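Local coordinates for glucose-6-phosphate dehydrogenase (Trypanosoma cruzi, PDB 5AQ1), which oxidises glucose 6-phosphate to 6-phosphogluconolactone with NADP+ as electron acceptor, producing NADPH in the first step of the pentose phosphate pathway, at residues Thr275-Lys285 and Glu297-Val305; Ser403-Ala412 and His422-Glu431. One frame throughout, in Å; residues are numbered along the deposited sequence.

Contact 1: Thr275-Lys285 and Glu297-Val305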
loop_
_atom_site.group_PDB
_atom_site.type_symbol
_atom_site.label_atom_id
_atom_site.label_comp_id
_atom_site.label_asym_id
_atom_site.label_seq_id
_atom_site.Cartn_x
_atom_site.Cartn_y
_atom_site.Cartn_z
ATOM N N THR B 275 18.756 -21.445 3.797
ATOM C CA THR B 275 19.148 -20.049 3.975
ATOM C C THR B 275 19.316 -19.356 2.621
ATOM O O THR B 275 19.010 -18.175 2.483
ATOM C CB THR B 275 20.444 -19.932 4.800
ATOM O OG1 THR B 275 20.246 -20.538 6.080
ATOM C CG2 THR B 275 20.846 -18.466 4.997
ATOM N N GLN B 276 19.801 -20.088 1.622
ATOM C CA GLN B 276 19.865 -19.569 0.253
ATOM C C GLN B 276 18.467 -19.222 -0.248
ATOM O O GLN B 276 18.235 -18.134 -0.780
ATOM C CB GLN B 276 20.515 -20.587 -0.688
ATOM C CG GLN B 276 22.033 -20.577 -0.667
ATOM C CD GLN B 276 22.621 -19.308 -1.248
ATOM O OE1 GLN B 276 21.962 -18.588 -2.003
ATOM N NE2 GLN B 276 23.872 -19.026 -0.903
ATOM N N ILE B 277 17.540 -20.160 -0.072
ATOM C CA ILE B 277 16.141 -19.935 -0.420
ATOM C C ILE B 277 15.586 -18.751 0.374
ATOM O O ILE B 277 14.917 -17.887 -0.188
ATOM C CB ILE B 277 15.288 -21.205 -0.190
ATOM C CG1 ILE B 277 15.628 -22.253 -1.254
ATOM C CG2 ILE B 277 13.802 -20.885 -0.241
ATOM C CD1 ILE B 277 15.159 -23.651 -0.922
ATOM N N LEU B 278 15.882 -18.710 1.671
ATOM C CA LEU B 278 15.453 -17.601 2.524
ATOM C C LEU B 278 15.888 -16.256 1.951
ATOM O O LEU B 278 15.088 -15.321 1.880
ATOM C CB LEU B 278 16.009 -17.755 3.943
ATOM C CG LEU B 278 15.772 -16.589 4.908
ATOM C CD1 LEU B 278 14.285 -16.336 5.111
ATOM C CD2 LEU B 278 16.452 -16.864 6.238
ATOM N N SER B 279 17.152 -16.174 1.537
ATOM C CA SER B 279 17.720 -14.926 1.034
ATOM C C SER B 279 17.046 -14.479 -0.257
ATOM O O SER B 279 16.801 -13.292 -0.452
ATOM C CB SER B 279 19.229 -15.056 0.817
ATOM O OG SER B 279 19.522 -15.886 -0.293
ATOM N N LEU B 280 16.737 -15.432 -1.133
ATOM C CA LEU B 280 16.041 -15.117 -2.379
ATOM C C LEU B 280 14.610 -14.634 -2.132
ATOM O O LEU B 280 14.124 -13.752 -2.841
ATOM C CB LEU B 280 16.030 -16.333 -3.305
ATOM C CG LEU B 280 17.397 -16.751 -3.850
ATOM C CD1 LEU B 280 17.327 -18.138 -4.464
ATOM C CD2 LEU B 280 17.912 -15.745 -4.868
ATOM N N LEU B 281 13.949 -15.205 -1.128
ATOM C CA LEU B 281 12.575 -14.831 -0.791
ATOM C C LEU B 281 12.457 -13.481 -0.074
ATOM O O LEU B 281 11.383 -12.887 -0.078
ATOM C CB LEU B 281 11.935 -15.906 0.092
ATOM C CG LEU B 281 11.707 -17.279 -0.538
ATOM C CD1 LEU B 281 11.405 -18.305 0.541
ATOM C CD2 LEU B 281 10.591 -17.236 -1.571
ATOM N N THR B 282 13.540 -13.016 0.549
ATOM C CA THR B 282 13.495 -11.835 1.414
ATOM C C THR B 282 14.271 -10.612 0.906
ATOM O O THR B 282 13.992 -9.491 1.335
ATOM C CB THR B 282 14.015 -12.169 2.826
ATOM O OG1 THR B 282 15.343 -12.698 2.735
ATOM C CG2 THR B 282 13.105 -13.186 3.502
ATOM N N MET B 283 15.249 -10.822 0.028
ATOM C CA MET B 283 16.071 -9.730 -0.495
ATOM C C MET B 283 15.227 -8.628 -1.122
ATOM O O MET B 283 14.098 -8.863 -1.550
ATOM C CB MET B 283 17.074 -10.251 -1.538
ATOM C CG MET B 283 16.439 -10.844 -2.792
ATOM S SD MET B 283 17.623 -11.540 -3.968
ATOM C CE MET B 283 17.739 -10.210 -5.154
ATOM N N GLU B 284 15.788 -7.422 -1.170
ATOM C CA GLU B 284 15.174 -6.328 -1.910
ATOM C C GLU B 284 15.369 -6.534 -3.409
ATOM O O GLU B 284 16.177 -7.361 -3.837
ATOM C CB GLU B 284 15.777 -4.983 -1.493
ATOM C CG GLU B 284 15.464 -4.578 -0.061
ATOM C CD GLU B 284 13.990 -4.307 0.160
ATOM O OE1 GLU B 284 13.364 -3.670 -0.719
ATOM O OE2 GLU B 284 13.456 -4.737 1.205
ATOM N N LYS B 285 14.613 -5.783 -4.202
ATOM C CA LYS B 285 14.785 -5.790 -5.644
ATOM C C LYS B 285 16.203 -5.314 -5.968
ATOM O O LYS B 285 16.619 -4.250 -5.503
ATOM C CB LYS B 285 13.759 -4.881 -6.308
ATOM C CG LYS B 285 13.833 -4.885 -7.824
ATOM C CD LYS B 285 12.894 -3.860 -8.434
ATOM C CE LYS B 285 11.442 -4.273 -8.293
ATOM N NZ LYS B 285 10.562 -3.381 -9.091
ATOM N N GLU B 297 22.348 -7.977 -2.745
ATOM C CA GLU B 297 21.053 -7.962 -2.060
ATOM C C GLU B 297 20.869 -9.165 -1.144
ATOM O O GLU B 297 20.259 -9.050 -0.081
ATOM C CB GLU B 297 19.892 -7.898 -3.059
ATOM C CG GLU B 297 19.814 -6.617 -3.878
ATOM C CD GLU B 297 19.747 -5.351 -3.038
ATOM O OE1 GLU B 297 19.281 -5.405 -1.880
ATOM O OE2 GLU B 297 20.154 -4.290 -3.550
ATOM N N LYS B 298 21.388 -10.316 -1.561
ATOM C CA LYS B 298 21.311 -11.524 -0.745
ATOM C C LYS B 298 22.123 -11.358 0.540
ATOM O O LYS B 298 21.661 -11.726 1.616
ATOM C CB LYS B 298 21.791 -12.743 -1.535
ATOM C CG LYS B 298 20.894 -13.097 -2.711
ATOM C CD LYS B 298 21.536 -14.115 -3.641
ATOM C CE LYS B 298 21.480 -15.516 -3.061
ATOM N NZ LYS B 298 22.230 -16.494 -3.895
ATOM N N VAL B 299 23.316 -10.779 0.428
ATOM C CA VAL B 299 24.148 -10.514 1.598
ATOM C C VAL B 299 23.480 -9.489 2.507
ATOM O O VAL B 299 23.463 -9.652 3.726
ATOM C CB VAL B 299 25.552 -9.998 1.208
ATOM C CG1 VAL B 299 26.333 -9.561 2.441
ATOM C CG2 VAL B 299 26.329 -11.069 0.461
ATOM N N GLN B 300 22.941 -8.435 1.901
ATOM C CA GLN B 300 22.310 -7.337 2.630
ATOM C C GLN B 300 21.211 -7.831 3.565
ATOM O O GLN B 300 21.187 -7.465 4.735
ATOM C CB GLN B 300 21.743 -6.323 1.633
ATOM C CG GLN B 300 21.045 -5.111 2.239
ATOM C CD GLN B 300 21.940 -4.303 3.148
ATOM O OE1 GLN B 300 23.148 -4.273 2.963
ATOM N NE2 GLN B 300 21.352 -3.642 4.138
ATOM N N VAL B 301 20.314 -8.664 3.044
ATOM C CA VAL B 301 19.187 -9.167 3.828
ATOM C C VAL B 301 19.617 -10.197 4.877
ATOM O O VAL B 301 19.078 -10.211 5.986
ATOM C CB VAL B 301 18.039 -9.721 2.935
ATOM C CG1 VAL B 301 18.407 -11.043 2.276
ATOM C CG2 VAL B 301 16.763 -9.883 3.750
ATOM N N LEU B 302 20.583 -11.045 4.544
ATOM C CA LEU B 302 21.068 -12.037 5.505
ATOM C C LEU B 302 21.710 -11.387 6.732
ATOM O O LEU B 302 21.587 -11.905 7.843
ATOM C CB LEU B 302 22.048 -13.018 4.852
ATOM C CG LEU B 302 21.463 -14.103 3.939
ATOM C CD1 LEU B 302 22.570 -15.050 3.509
ATOM C CD2 LEU B 302 20.336 -14.885 4.602
ATOM N N ARG B 303 22.361 -10.241 6.541
ATOM C CA ARG B 303 22.938 -9.492 7.660
ATOM C C ARG B 303 21.873 -8.841 8.559
ATOM O O ARG B 303 22.183 -8.390 9.661
ATOM C CB ARG B 303 23.938 -8.445 7.153
ATOM C CG ARG B 303 25.225 -9.058 6.617
ATOM C CD ARG B 303 26.206 -8.015 6.100
ATOM N NE ARG B 303 26.808 -7.216 7.176
ATOM C CZ ARG B 303 26.577 -5.919 7.418
ATOM N NH1 ARG B 303 25.740 -5.203 6.667
ATOM N NH2 ARG B 303 27.200 -5.321 8.432
ATOM N N GLN B 304 20.627 -8.799 8.086
ATOM C CA GLN B 304 19.499 -8.274 8.859
ATOM C C GLN B 304 18.673 -9.363 9.546
ATOM O O GLN B 304 17.713 -9.058 10.244
ATOM C CB GLN B 304 18.594 -7.457 7.943
ATOM C CG GLN B 304 19.289 -6.254 7.333
ATOM C CD GLN B 304 18.440 -5.539 6.309
ATOM O OE1 GLN B 304 17.297 -5.916 6.054
ATOM N NE2 GLN B 304 18.996 -4.503 5.708
ATOM N N VAL B 305 19.029 -10.630 9.337
ATOM C CA VAL B 305 18.342 -11.736 9.999
ATOM C C VAL B 305 18.826 -11.831 11.440
ATOM O O VAL B 305 20.027 -11.825 11.695
ATOM C CB VAL B 305 18.592 -13.075 9.283
ATOM C CG1 VAL B 305 17.946 -14.225 10.044
ATOM C CG2 VAL B 305 18.061 -13.027 7.856
HETATM O O HOH W 1 18.452 -7.119 0.208
HETATM O O HOH W 2 18.073 -2.314 -3.779
#
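K298 reaches along S279 and L280 to the amide of Q276 where two helices, 264-282 and 291-302, cross almost at right angles (99° between the short segments) in the C-terminal domain of the enzyme. The small side chain of S279 points at the crossing, where the axes of the short segments pass 8.8 Å apart. Its hydroxyl turns back on its own helix and bonds Q276 O, while CB lies against L302 CD2; this methyl also touches T275 CG2 at 3.6 Å. The K298 chain bends at chi3 (77°), running beside L280 and bringing NZ across the Q276 side chain to OE1 at 2.8 Å, in the carbonyl plane and on a lone pair. E462, on the neighbouring helix 460-479, forms a salt bridge with the same NZ and accepts from Q276 NE2, so this buried ammonium has two partners, one of them charged. Further along, V301 spreads its two methyls against T282 OG1, a hydroxyl already turned to L278 O, and CG1 also packs on M283 CB. The long unbranched chain of M283, the first residue past the helix, lies against the second helix: SD is 3.8 Å from K298 CG, and CE meets E297 CB at the same distance. The carboxylate of E297 is paired with R287 of the third subunit through OE2, and a water links its OE1 (2.8 Å) and O (2.7 Å) to E284 N.

Contact 2: Ser403-Ala412 and His422-Glu431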
loop_
_atom_site.group_PDB
_atom_site.type_symbol
_atom_site.label_atom_id
_atom_site.label_comp_id
_atom_site.label_asym_id
_atom_site.label_seq_id
_atom_site.Cartn_x
_atom_site.Cartn_y
_atom_site.Cartn_z
ATOM N N SER B 403 7.835 -33.488 -8.244
ATOM C CA SER B 403 6.798 -33.004 -9.148
ATOM C C SER B 403 6.670 -31.484 -9.057
ATOM O O SER B 403 5.655 -30.951 -8.602
ATOM C CB SER B 403 5.468 -33.685 -8.825
ATOM O OG SER B 403 4.459 -33.263 -9.720
ATOM N N GLU B 404 7.728 -30.803 -9.481
ATOM C CA GLU B 404 7.848 -29.354 -9.296
ATOM C C GLU B 404 6.645 -28.583 -9.823
ATOM O O GLU B 404 6.153 -28.846 -10.922
ATOM C CB GLU B 404 9.150 -28.785 -9.884
ATOM C CG GLU B 404 9.691 -29.471 -11.121
ATOM C CD GLU B 404 10.623 -30.631 -10.801
ATOM O OE1 GLU B 404 11.792 -30.384 -10.447
ATOM O OE2 GLU B 404 10.182 -31.793 -10.916
ATOM N N ALA B 405 6.184 -27.632 -9.011
ATOM C CA ALA B 405 4.967 -26.883 -9.290
ATOM C C ALA B 405 4.909 -25.584 -8.496
ATOM O O ALA B 405 5.561 -25.440 -7.456
ATOM C CB ALA B 405 3.752 -27.734 -8.967
ATOM N N MET B 406 4.129 -24.640 -9.010
ATOM C CA MET B 406 3.764 -23.435 -8.276
ATOM C C MET B 406 2.241 -23.329 -8.300
ATOM O O MET B 406 1.619 -23.463 -9.358
ATOM C CB MET B 406 4.402 -22.190 -8.905
ATOM C CG MET B 406 4.161 -20.908 -8.114
ATOM S SD MET B 406 5.231 -19.516 -8.556
ATOM C CE MET B 406 4.611 -19.119 -10.186
ATOM N N TYR B 407 1.635 -23.122 -7.137
ATOM C CA TYR B 407 0.191 -22.915 -7.077
ATOM C C TYR B 407 -0.227 -21.942 -5.982
ATOM O O TYR B 407 0.460 -21.785 -4.966
ATOM C CB TYR B 407 -0.570 -24.246 -6.957
ATOM C CG TYR B 407 -0.183 -25.138 -5.795
ATOM C CD1 TYR B 407 0.868 -26.048 -5.905
ATOM C CD2 TYR B 407 -0.893 -25.105 -4.603
ATOM C CE1 TYR B 407 1.212 -26.882 -4.849
ATOM C CE2 TYR B 407 -0.558 -25.931 -3.543
ATOM C CZ TYR B 407 0.492 -26.816 -3.667
ATOM O OH TYR B 407 0.816 -27.632 -2.608
ATOM N N LEU B 408 -1.359 -21.284 -6.222
ATOM C CA LEU B 408 -1.907 -20.273 -5.326
ATOM C C LEU B 408 -3.227 -20.766 -4.737
ATOM O O LEU B 408 -4.225 -20.904 -5.449
ATOM C CB LEU B 408 -2.125 -18.969 -6.094
ATOM C CG LEU B 408 -2.744 -17.803 -5.330
ATOM C CD1 LEU B 408 -1.829 -17.350 -4.202
ATOM C CD2 LEU B 408 -3.038 -16.663 -6.292
ATOM N N LYS B 409 -3.223 -21.041 -3.438
ATOM C CA LYS B 409 -4.414 -21.514 -2.752
ATOM C C LYS B 409 -5.293 -20.327 -2.398
ATOM O O LYS B 409 -4.825 -19.366 -1.788
ATOM C CB LYS B 409 -4.041 -22.265 -1.479
ATOM C CG LYS B 409 -3.190 -23.499 -1.715
ATOM C CD LYS B 409 -2.697 -24.091 -0.405
ATOM C CE LYS B 409 -3.793 -24.857 0.315
ATOM N NZ LYS B 409 -3.309 -25.410 1.612
ATOM N N LEU B 410 -6.564 -20.399 -2.782
ATOM C CA LEU B 410 -7.518 -19.346 -2.476
ATOM C C LEU B 410 -8.920 -19.907 -2.262
ATOM O O LEU B 410 -9.162 -21.098 -2.458
ATOM C CB LEU B 410 -7.508 -18.260 -3.564
ATOM C CG LEU B 410 -7.268 -18.624 -5.030
ATOM C CD1 LEU B 410 -8.275 -19.635 -5.530
ATOM C CD2 LEU B 410 -7.316 -17.376 -5.896
ATOM N N THR B 411 -9.831 -19.040 -1.832
ATOM C CA THR B 411 -11.220 -19.416 -1.595
ATOM C C THR B 411 -12.082 -19.068 -2.811
ATOM O O THR B 411 -11.894 -18.025 -3.443
ATOM C CB THR B 411 -11.759 -18.713 -0.342
ATOM O OG1 THR B 411 -10.991 -19.128 0.791
ATOM C CG2 THR B 411 -13.224 -19.050 -0.104
ATOM N N ALA B 412 -13.005 -19.962 -3.143
ATOM C CA ALA B 412 -13.929 -19.754 -4.249
ATOM C C ALA B 412 -15.298 -20.306 -3.885
ATOM O O ALA B 412 -15.441 -21.053 -2.915
ATOM C CB ALA B 412 -13.407 -20.430 -5.509
ATOM N N HIS B 422 -15.271 -22.954 -0.626
ATOM C CA HIS B 422 -14.284 -24.020 -0.470
ATOM C C HIS B 422 -12.918 -23.478 -0.871
ATOM O O HIS B 422 -12.835 -22.486 -1.594
ATOM C CB HIS B 422 -14.650 -25.235 -1.333
ATOM C CG HIS B 422 -14.354 -25.059 -2.791
ATOM N ND1 HIS B 422 -14.930 -24.069 -3.557
ATOM C CD2 HIS B 422 -13.540 -25.751 -3.623
ATOM C CE1 HIS B 422 -14.479 -24.154 -4.796
ATOM N NE2 HIS B 422 -13.639 -25.170 -4.863
ATOM N N GLN B 423 -11.853 -24.121 -0.401
ATOM C CA GLN B 423 -10.506 -23.749 -0.823
ATOM C C GLN B 423 -10.120 -24.539 -2.074
ATOM O O GLN B 423 -10.357 -25.743 -2.155
ATOM C CB GLN B 423 -9.491 -23.950 0.310
ATOM C CG GLN B 423 -8.052 -23.614 -0.078
ATOM C CD GLN B 423 -7.195 -23.169 1.113
ATOM O OE1 GLN B 423 -6.700 -23.992 1.900
ATOM N NE2 GLN B 423 -7.010 -21.854 1.243
ATOM N N THR B 424 -9.543 -23.840 -3.049
ATOM C CA THR B 424 -9.110 -24.436 -4.313
ATOM C C THR B 424 -7.732 -23.862 -4.689
ATOM O O THR B 424 -7.092 -23.220 -3.857
ATOM C CB THR B 424 -10.166 -24.198 -5.419
ATOM O OG1 THR B 424 -9.779 -24.875 -6.622
ATOM C CG2 THR B 424 -10.357 -22.709 -5.705
ATOM N N GLU B 425 -7.264 -24.115 -5.913
ATOM C CA GLU B 425 -5.953 -23.620 -6.362
ATOM C C GLU B 425 -5.969 -23.128 -7.796
ATOM O O GLU B 425 -6.737 -23.615 -8.619
ATOM C CB GLU B 425 -4.871 -24.704 -6.284
ATOM C CG GLU B 425 -4.855 -25.545 -5.021
ATOM C CD GLU B 425 -5.858 -26.681 -5.062
ATOM O OE1 GLU B 425 -6.071 -27.258 -6.149
ATOM O OE2 GLU B 425 -6.445 -26.985 -4.002
ATOM N N LEU B 426 -5.110 -22.154 -8.079
ATOM C CA LEU B 426 -4.681 -21.868 -9.439
ATOM C C LEU B 426 -3.332 -22.551 -9.560
ATOM O O LEU B 426 -2.395 -22.208 -8.843
ATOM C CB LEU B 426 -4.556 -20.365 -9.683
ATOM C CG LEU B 426 -5.786 -19.510 -9.362
ATOM C CD1 LEU B 426 -5.461 -18.049 -9.624
ATOM C CD2 LEU B 426 -7.005 -19.928 -10.165
ATOM N N ASP B 427 -3.240 -23.528 -10.458
ATOM C CA ASP B 427 -2.131 -24.472 -10.467
ATOM C C ASP B 427 -1.234 -24.342 -11.698
ATOM O O ASP B 427 -1.709 -24.077 -12.798
ATOM C CB ASP B 427 -2.690 -25.892 -10.398
ATOM C CG ASP B 427 -1.607 -26.940 -10.324
ATOM O OD1 ASP B 427 -0.952 -27.039 -9.261
ATOM O OD2 ASP B 427 -1.413 -27.658 -11.333
ATOM N N LEU B 428 0.068 -24.521 -11.485
ATOM C CA LEU B 428 1.029 -24.713 -12.562
ATOM C C LEU B 428 1.937 -25.870 -12.166
ATOM O O LEU B 428 2.891 -25.686 -11.407
ATOM C CB LEU B 428 1.852 -23.442 -12.810
ATOM C CG LEU B 428 3.045 -23.546 -13.778
ATOM C CD1 LEU B 428 2.602 -23.983 -15.165
ATOM C CD2 LEU B 428 3.803 -22.230 -13.853
ATOM N N THR B 429 1.604 -27.061 -12.656
ATOM C CA THR B 429 2.411 -28.261 -12.450
ATOM C C THR B 429 3.222 -28.512 -13.717
ATOM O O THR B 429 2.659 -28.773 -14.782
ATOM C CB THR B 429 1.524 -29.480 -12.128
ATOM O OG1 THR B 429 0.724 -29.193 -10.976
ATOM C CG2 THR B 429 2.360 -30.711 -11.842
ATOM N N TYR B 430 4.543 -28.448 -13.590
ATOM C CA TYR B 430 5.439 -28.420 -14.755
ATOM C C TYR B 430 5.352 -29.668 -15.647
ATOM O O TYR B 430 5.459 -29.559 -16.873
ATOM C CB TYR B 430 6.894 -28.176 -14.313
ATOM C CG TYR B 430 7.234 -26.715 -14.053
ATOM C CD1 TYR B 430 6.434 -25.928 -13.229
ATOM C CD2 TYR B 430 8.362 -26.125 -14.621
ATOM C CE1 TYR B 430 6.739 -24.601 -12.986
ATOM C CE2 TYR B 430 8.674 -24.795 -14.383
ATOM C CZ TYR B 430 7.854 -24.039 -13.566
ATOM O OH TYR B 430 8.141 -22.718 -13.311
ATOM N N GLU B 431 5.144 -30.838 -15.045
ATOM C CA GLU B 431 5.098 -32.090 -15.810
ATOM C C GLU B 431 3.824 -32.215 -16.664
ATOM O O GLU B 431 3.813 -32.956 -17.647
ATOM C CB GLU B 431 5.281 -33.302 -14.880
ATOM C CG GLU B 431 4.005 -33.910 -14.312
ATOM C CD GLU B 431 4.171 -34.390 -12.869
ATOM O OE1 GLU B 431 5.101 -35.175 -12.564
ATOM O OE2 GLU B 431 3.362 -33.964 -12.021
HETATM O O HOH W 3 5.471 -31.266 -12.195
#
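Y407 and D427 face each other in a non-hydrogen-bonded pair of an antiparallel beta hairpin, whose second strand, 421-429, ends the mixed sheet within the chain. Chi1 of 56° sets the Y407 ring between its own backbone N and carbonyl carbon, beside E425; CD2 lies 4.0 Å from E425 CG, and ring and carboxylate planes are nearly perpendicular (86°). D427 crosses the Y407 side chain obliquely, OD1 nearest to CB, and OD2 takes the hydroxyl of T429 on the syn lone pair. On the other face M406, L408, L410, L426 and L428 form an apolar patch: L426 CD1 touches both L408 CD2 and L410 CD2, and L426 and L428 pack against L428 and L426 of the second subunit, as suits an interface. Farther along this face T424 presents CG2 to L410 CD1 at 3.7 Å, while its OG1 bonds Y434 of that subunit, as does H422 NE2. H422 ND1 makes a weak bond to A412 O (3.1 Å). Beyond the last strand pair, Y430 N bonds E404 O in the carbonyl plane. With its hydroxyl swung anti to the backbone N (chi1 -178°), S403 donates from OG to E431 OE2 at 2.6 Å, from above the carboxylate plane.

From the N terminus, the chain first forms the parallel sheet of strands 33-38 to 206-208, and later helix 264-282. Segment 275-285 is joined to 297-305 by 11 residues, in which helix 291-302 begins; contact 1 closes that loop. Further strands of the mixed sheet follow before strand 405-413 turns back through a seven-residue connection into strand 421-429, and contact 2 closes this hairpin. The two loops are in series, neither nested nor crossed, and contacts 1 and 2 do not touch, their centres being about 26 Å apart. Contact 1 ties helix 264-282, which packs on strand 240-248 in mid-sheet, to helix 291-302, which leans on helix 460-479; contact 2 forms the sheet's edge within the chain, at the subunit interface.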